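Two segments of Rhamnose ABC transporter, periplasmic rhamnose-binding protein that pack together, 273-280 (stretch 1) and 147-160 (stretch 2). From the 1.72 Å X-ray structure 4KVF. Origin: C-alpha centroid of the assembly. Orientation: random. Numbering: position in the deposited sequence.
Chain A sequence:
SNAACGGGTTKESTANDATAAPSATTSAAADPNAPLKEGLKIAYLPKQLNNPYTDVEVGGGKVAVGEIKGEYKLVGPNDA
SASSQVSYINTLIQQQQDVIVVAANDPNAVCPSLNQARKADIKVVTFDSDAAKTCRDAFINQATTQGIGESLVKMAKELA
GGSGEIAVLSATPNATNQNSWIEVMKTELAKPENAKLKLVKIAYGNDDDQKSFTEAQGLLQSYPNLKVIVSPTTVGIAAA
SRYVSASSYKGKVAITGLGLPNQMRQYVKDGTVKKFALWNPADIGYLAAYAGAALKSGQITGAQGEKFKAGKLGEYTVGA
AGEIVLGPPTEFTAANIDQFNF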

ATOM      1  N   VAL A 273      14.775  14.618  -5.699  1.00 40.29           N
ATOM      2  CA  VAL A 273      13.403  14.434  -5.243  1.00 39.30           C
ATOM      3  C   VAL A 273      13.240  15.038  -3.854  1.00 51.29           C
ATOM      4  O   VAL A 273      14.040  14.771  -2.953  1.00 54.61           O
ATOM      5  CB  VAL A 273      13.027  12.945  -5.213  1.00 42.89           C
ATOM      6  CG1 VAL A 273      11.663  12.748  -4.561  1.00 37.81           C
ATOM      7  CG2 VAL A 273      13.051  12.377  -6.624  1.00 47.97           C
ATOM      8  N   LYS A 274      12.218  15.870  -3.690  1.00 46.60           N
ATOM      9  CA  LYS A 274      11.981  16.524  -2.408  1.00 46.01           C
ATOM     10  C   LYS A 274      10.916  15.799  -1.606  1.00 42.28           C
ATOM     11  O   LYS A 274      10.992  15.726  -0.377  1.00 45.41           O
ATOM     12  CB  LYS A 274      11.612  17.998  -2.610  1.00 44.96           C
ATOM     13  CG  LYS A 274      12.746  18.809  -3.240  1.00 50.62           C
ATOM     14  CD  LYS A 274      12.516  20.310  -3.139  1.00 62.22           C
ATOM     15  CE  LYS A 274      12.036  20.887  -4.462  1.00 66.24           C
ATOM     16  NZ  LYS A 274      11.876  22.367  -4.395  1.00 68.40           N
ATOM     17  N   LYS A 275       9.939  15.238  -2.309  1.00 35.18           N
ATOM     18  CA  LYS A 275       8.810  14.604  -1.659  1.00 40.34           C
ATOM     19  C   LYS A 275       8.272  13.488  -2.553  1.00 37.39           C
ATOM     20  O   LYS A 275       8.240  13.628  -3.777  1.00 36.31           O
ATOM     21  CB  LYS A 275       7.716  15.649  -1.424  1.00 46.60           C
ATOM     22  CG  LYS A 275       6.905  15.468  -0.155  1.00 57.87           C
ATOM     23  CD  LYS A 275       5.889  16.599   0.007  1.00 63.55           C
ATOM     24  CE  LYS A 275       6.146  17.423   1.267  1.00 64.15           C
ATOM     25  NZ  LYS A 275       4.919  18.153   1.709  1.00 65.34           N
ATOM     26  N   PHE A 276       7.891  12.373  -1.937  1.00 34.02           N
ATOM     27  CA  PHE A 276       7.139  11.321  -2.617  1.00 29.46           C
ATOM     28  C   PHE A 276       6.331  10.571  -1.561  1.00 31.08           C
ATOM     29  O   PHE A 276       6.474  10.840  -0.370  1.00 34.77           O
ATOM     30  CB  PHE A 276       8.047  10.387  -3.454  1.00 34.85           C
ATOM     31  CG  PHE A 276       8.947   9.479  -2.637  1.00 36.96           C
ATOM     32  CD1 PHE A 276      10.215   9.888  -2.254  1.00 39.79           C
ATOM     33  CD2 PHE A 276       8.533   8.200  -2.289  1.00 37.25           C
ATOM     34  CE1 PHE A 276      11.041   9.054  -1.508  1.00 36.99           C
ATOM     35  CE2 PHE A 276       9.352   7.358  -1.551  1.00 40.57           C
ATOM     36  CZ  PHE A 276      10.615   7.789  -1.160  1.00 43.72           C
ATOM     37  N   ALA A 277       5.465   9.663  -1.992  1.00 29.55           N
ATOM     38  CA  ALA A 277       4.594   8.951  -1.062  1.00 28.00           C
ATOM     39  C   ALA A 277       4.689   7.439  -1.208  1.00 30.01           C
ATOM     40  O   ALA A 277       5.134   6.926  -2.227  1.00 29.95           O
ATOM     41  CB  ALA A 277       3.137   9.391  -1.263  1.00 27.32           C
ATOM     42  N   LEU A 278       4.271   6.733  -0.164  1.00 27.80           N
ATOM     43  CA  LEU A 278       3.921   5.323  -0.260  1.00 28.80           C
ATOM     44  C   LEU A 278       3.185   5.028   1.036  1.00 31.27           C
ATOM     45  O   LEU A 278       2.219   5.712   1.369  1.00 34.44           O
ATOM     46  CB  LEU A 278       5.154   4.416  -0.425  1.00 29.60           C
ATOM     47  CG  LEU A 278       4.874   2.996  -0.940  1.00 28.89           C
ATOM     48  CD1 LEU A 278       4.533   2.975  -2.446  1.00 28.14           C
ATOM     49  CD2 LEU A 278       6.023   2.038  -0.634  1.00 32.12           C
ATOM     50  N   TRP A 279       3.672   4.046   1.782  1.00 28.21           N
ATOM     51  CA  TRP A 279       3.066   3.641   3.042  1.00 29.64           C
ATOM     52  C   TRP A 279       4.113   2.834   3.807  1.00 40.06           C
ATOM     53  O   TRP A 279       5.139   2.464   3.244  1.00 32.24           O
ATOM     54  CB  TRP A 279       1.790   2.823   2.781  1.00 27.86           C
ATOM     55  CG  TRP A 279       1.907   1.840   1.637  1.00 30.15           C
ATOM     56  CD1 TRP A 279       2.431   0.579   1.695  1.00 31.63           C
ATOM     57  CD2 TRP A 279       1.479   2.037   0.280  1.00 26.78           C
ATOM     58  NE1 TRP A 279       2.365  -0.017   0.455  1.00 34.73           N
ATOM     59  CE2 TRP A 279       1.791   0.855  -0.429  1.00 33.26           C
ATOM     60  CE3 TRP A 279       0.868   3.091  -0.401  1.00 31.42           C
ATOM     61  CZ2 TRP A 279       1.506   0.703  -1.788  1.00 33.27           C
ATOM     62  CZ3 TRP A 279       0.588   2.938  -1.748  1.00 36.53           C
ATOM     63  CH2 TRP A 279       0.909   1.752  -2.426  1.00 41.28           C
ATOM     64  N   ASN A 280       3.887   2.596   5.093  1.00 32.22           N
ATOM     65  CA  ASN A 280       4.821   1.791   5.874  1.00 32.75           C
ATOM     66  C   ASN A 280       4.278   0.371   5.964  1.00 30.94           C
ATOM     67  O   ASN A 280       3.299   0.124   6.671  1.00 27.61           O
ATOM     68  CB  ASN A 280       5.029   2.396   7.268  1.00 36.16           C
ATOM     69  CG  ASN A 280       5.998   1.596   8.117  1.00 37.72           C
ATOM     70  OD1 ASN A 280       6.547   0.576   7.677  1.00 38.47           O
ATOM     71  ND2 ASN A 280       6.241   2.072   9.338  1.00 43.92           N
TER
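Stretch 2 147-160: GIGESLVKMAKELA

An unusual feature of this contact is a selenium atom set against backbone. Residue 155 is selenomethionine, called Met155 here, and its SE lies 3.7 Å from the backbone carbon C of Phe276. The helix therefore reaches the strand backbone itself at this point, not only its side chains. With 71 Å² covered by stretch 1, Met155 gives more area to the contact than any other residue of stretch 2.

Stretch 2 is helical from Gly147 to Leu159, and the helix begins earlier in the chain. Its phi/psi values stay close to the alpha-helical norm. The backbone bonds run from residue i to i-4, as in Ser151 N to Gly147 O at 3.0 Å and Leu159 N to Met155 O at 3.0 Å. Ala160 falls after the helix, although its N still bonds to Ala156 O at 2.9 Å. A short strand in stretch 1 includes Phe276 and Ala277 and ends at Leu278.

The helix runs almost antiparallel to the strand. The angle between their N-to-C directions is 169°, and the axes approach to 9.0 Å. In register, Lys274 lies nearest Leu159, Lys275 nearest Met155, and Ala277 nearest Ser151, with CA to CA distances of 8.4, 7.2 and 7.5 Å. As stretch 1 advances, its partners step back along the helix.

Side chains alternate from Lys275 to Leu278. The CA-to-CB bonds of Lys275 and Ala277 point toward the helix, and those of Phe276 and Leu278 point away. The contact of Phe276 with Met155 is thus made through its backbone. Ala277 has only a methyl group to offer, and the helix comes close to it. Its CB is 3.7 Å from Met155 CE and 3.8 Å from Ser151 OG. Met155 and Ser151 are one helical turn apart, so both can face the same small residue.

Lys275 has the largest covered area in stretch 1, 77 Å². Its aliphatic part passes Met155, with CD 4.1 Å from CG of that residue. Its amine then reaches Glu158. Lys275 NZ donates a hydrogen bond to Glu158 OE2 at 3.3 Å, and the pair forms a salt bridge. This is the only hydrogen bond between the two stretches. The distance is rather long, and NZ is also hydrogen-bonded elsewhere in the structure.

Near the C-terminal end of the helix, Lys274 meets Leu159. The closest atoms are Lys274 CE and Leu159 CD2, 4.1 Å apart. This is a contact through the carbon chain of the lysine, whose residue is exposed.

The other end of the contact is apolar. Trp279 and Ile148 both set their CA-to-CB bonds sideways, but the ends of their side chains come nearer. Trp279 CZ3 lies 3.8 Å from Ile148 CD1, and the methyl meets the ring obliquely. Asn280 takes no part and instead caps a helix that starts just after it. In all, the two stretches bury 383 Å² between them, both sides summed.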

ATOM      1  N   GLY A 147      -7.158   8.433  -1.402  1.00 23.22           N
ATOM      2  CA  GLY A 147      -6.043   8.941  -0.611  1.00 26.25           C
ATOM      3  C   GLY A 147      -4.797   9.103  -1.458  1.00 23.82           C
ATOM      4  O   GLY A 147      -4.085  10.113  -1.385  1.00 27.40           O
ATOM      5  N   ILE A 148      -4.536   8.101  -2.288  1.00 22.68           N
ATOM      6  CA  ILE A 148      -3.331   8.094  -3.101  1.00 23.87           C
ATOM      7  C   ILE A 148      -3.424   9.199  -4.152  1.00 23.59           C
ATOM      8  O   ILE A 148      -2.509  10.006  -4.312  1.00 21.51           O
ATOM      9  CB  ILE A 148      -3.105   6.702  -3.737  1.00 23.00           C
ATOM     10  CG1 ILE A 148      -2.700   5.708  -2.646  1.00 25.26           C
ATOM     11  CG2 ILE A 148      -1.996   6.749  -4.782  1.00 22.94           C
ATOM     12  CD1 ILE A 148      -2.735   4.259  -3.080  1.00 28.60           C
ATOM     13  N   GLY A 149      -4.550   9.266  -4.852  1.00 25.35           N
ATOM     14  CA  GLY A 149      -4.730  10.275  -5.885  1.00 23.21           C
ATOM     15  C   GLY A 149      -4.684  11.706  -5.378  1.00 26.80           C
ATOM     16  O   GLY A 149      -4.115  12.597  -6.034  1.00 26.47           O
ATOM     17  N   GLU A 150      -5.282  11.934  -4.210  1.00 26.65           N
ATOM     18  CA  GLU A 150      -5.238  13.251  -3.575  1.00 28.21           C
ATOM     19  C   GLU A 150      -3.809  13.634  -3.241  1.00 23.77           C
ATOM     20  O   GLU A 150      -3.384  14.769  -3.487  1.00 29.99           O
ATOM     21  CB  GLU A 150      -6.081  13.286  -2.294  1.00 32.73           C
ATOM     22  CG  GLU A 150      -7.551  13.505  -2.529  1.00 44.72           C
ATOM     23  CD  GLU A 150      -8.353  13.366  -1.256  1.00 45.72           C
ATOM     24  OE1 GLU A 150      -9.585  13.565  -1.301  1.00 54.95           O
ATOM     25  OE2 GLU A 150      -7.746  13.044  -0.213  1.00 50.23           O
ATOM     26  N   SER A 151      -3.074  12.682  -2.671  1.00 24.48           N
ATOM     27  CA  SER A 151      -1.700  12.934  -2.261  1.00 24.47           C
ATOM     28  C   SER A 151      -0.827  13.275  -3.461  1.00 27.88           C
ATOM     29  O   SER A 151      -0.008  14.189  -3.408  1.00 29.44           O
ATOM     30  CB  SER A 151      -1.136  11.715  -1.537  1.00 25.87           C
ATOM     31  OG  SER A 151       0.248  11.893  -1.299  1.00 33.48           O
ATOM     32  N   LEU A 152      -1.018  12.540  -4.554  1.00 24.70           N
ATOM     33  CA  LEU A 152      -0.229  12.791  -5.759  1.00 23.69           C
ATOM     34  C   LEU A 152      -0.487  14.203  -6.282  1.00 25.60           C
ATOM     35  O   LEU A 152       0.447  14.940  -6.603  1.00 25.73           O
ATOM     36  CB  LEU A 152      -0.528  11.730  -6.835  1.00 24.12           C
ATOM     37  CG  LEU A 152      -0.051  10.312  -6.475  1.00 26.43           C
ATOM     38  CD1 LEU A 152      -0.613   9.288  -7.452  1.00 26.59           C
ATOM     39  CD2 LEU A 152       1.473  10.236  -6.452  1.00 26.90           C
ATOM     40  N   VAL A 153      -1.752  14.612  -6.331  1.00 28.02           N
ATOM     41  CA  VAL A 153      -2.056  15.953  -6.817  1.00 28.14           C
ATOM     42  C   VAL A 153      -1.579  17.034  -5.850  1.00 24.66           C
ATOM     43  O   VAL A 153      -1.036  18.049  -6.273  1.00 30.81           O
ATOM     44  CB  VAL A 153      -3.547  16.128  -7.164  1.00 26.74           C
ATOM     45  CG1 VAL A 153      -3.842  17.582  -7.537  1.00 28.23           C
ATOM     46  CG2 VAL A 153      -3.894  15.220  -8.334  1.00 28.79           C
ATOM     47  N   LYS A 154      -1.749  16.783  -4.551  1.00 31.63           N
ATOM     48  CA  LYS A 154      -1.295  17.727  -3.524  1.00 27.56           C
ATOM     49  C   LYS A 154       0.212  17.951  -3.610  1.00 28.02           C
ATOM     50  O   LYS A 154       0.672  19.085  -3.577  1.00 34.91           O
ATOM     51  CB  LYS A 154      -1.676  17.235  -2.125  1.00 33.82           C
ATOM     52  CG  LYS A 154      -1.220  18.163  -1.007  1.00 47.51           C
ATOM     53  CD  LYS A 154      -1.559  17.591   0.373  1.00 57.89           C
ATOM     54  CE  LYS A 154      -1.393  18.642   1.472  1.00 61.36           C
HETATM   55  N   MSE A 155       0.979  16.869  -3.730  1.00 30.42           N
HETATM   56  CA  MSE A 155       2.432  16.996  -3.874  1.00 28.40           C
HETATM   57  C   MSE A 155       2.806  17.692  -5.183  1.00 30.98           C
HETATM   58  O   MSE A 155       3.677  18.563  -5.202  1.00 33.56           O
HETATM   59  CB  MSE A 155       3.116  15.626  -3.759  1.00 27.43           C
HETATM   60  CG  MSE A 155       2.998  15.016  -2.355  1.00 30.50           C
HETATM   61 SE   MSE A 155       3.988  13.350  -2.139  0.68 34.12          SE
HETATM   62  CE  MSE A 155       3.142  12.315  -3.562  1.00 26.84           C
ATOM     63  N   ALA A 156       2.147  17.311  -6.276  1.00 29.12           N
ATOM     64  CA  ALA A 156       2.416  17.954  -7.565  1.00 29.83           C
ATOM     65  C   ALA A 156       2.167  19.462  -7.509  1.00 35.80           C
ATOM     66  O   ALA A 156       2.955  20.251  -8.021  1.00 37.23           O
ATOM     67  CB  ALA A 156       1.589  17.322  -8.669  1.00 30.91           C
ATOM     68  N   LYS A 157       1.076  19.854  -6.856  1.00 32.48           N
ATOM     69  CA  LYS A 157       0.702  21.261  -6.757  1.00 30.95           C
ATOM     70  C   LYS A 157       1.736  22.073  -5.978  1.00 40.31           C
ATOM     71  O   LYS A 157       2.108  23.166  -6.390  1.00 44.71           O
ATOM     72  CB  LYS A 157      -0.679  21.413  -6.114  1.00 38.74           C
ATOM     73  CG  LYS A 157      -1.243  22.831  -6.163  1.00 44.47           C
ATOM     74  CD  LYS A 157      -2.691  22.815  -5.699  1.00 45.87           C
ATOM     75  CE  LYS A 157      -3.354  24.174  -5.755  1.00 58.28           C
ATOM     76  NZ  LYS A 157      -4.755  24.043  -5.262  1.00 63.34           N
ATOM     77  N   GLU A 158       2.193  21.526  -4.854  1.00 44.03           N
ATOM     78  CA  GLU A 158       3.231  22.171  -4.054  1.00 41.47           C
ATOM     79  C   GLU A 158       4.513  22.345  -4.869  1.00 43.47           C
ATOM     80  O   GLU A 158       5.074  23.438  -4.941  1.00 46.29           O
ATOM     81  CB  GLU A 158       3.516  21.349  -2.791  1.00 44.89           C
ATOM     82  CG  GLU A 158       2.339  21.229  -1.834  1.00 54.70           C
ATOM     83  CD  GLU A 158       2.553  20.164  -0.769  1.00 67.03           C
ATOM     84  OE1 GLU A 158       1.858  20.213   0.272  1.00 64.36           O
ATOM     85  OE2 GLU A 158       3.405  19.271  -0.977  1.00 75.15           O
ATOM     86  N   LEU A 159       4.966  21.260  -5.491  1.00 38.25           N
ATOM     87  CA  LEU A 159       6.219  21.273  -6.247  1.00 40.73           C
ATOM     88  C   LEU A 159       6.153  22.219  -7.447  1.00 41.09           C
ATOM     89  O   LEU A 159       7.165  22.799  -7.852  1.00 46.46           O
ATOM     90  CB  LEU A 159       6.589  19.845  -6.683  1.00 39.09           C
ATOM     91  CG  LEU A 159       6.939  18.888  -5.532  1.00 34.17           C
ATOM     92  CD1 LEU A 159       6.878  17.431  -5.988  1.00 36.63           C
ATOM     93  CD2 LEU A 159       8.321  19.226  -4.979  1.00 43.45           C
ATOM     94  N   ALA A 160       4.958  22.393  -8.006  1.00 38.10           N
ATOM     95  CA  ALA A 160       4.769  23.274  -9.159  1.00 37.67           C
ATOM     96  C   ALA A 160       4.540  24.719  -8.731  1.00 48.97           C
ATOM     97  O   ALA A 160       4.344  25.597  -9.570  1.00 55.71           O
ATOM     98  CB  ALA A 160       3.606  22.799 -10.010  1.00 39.96           C
TER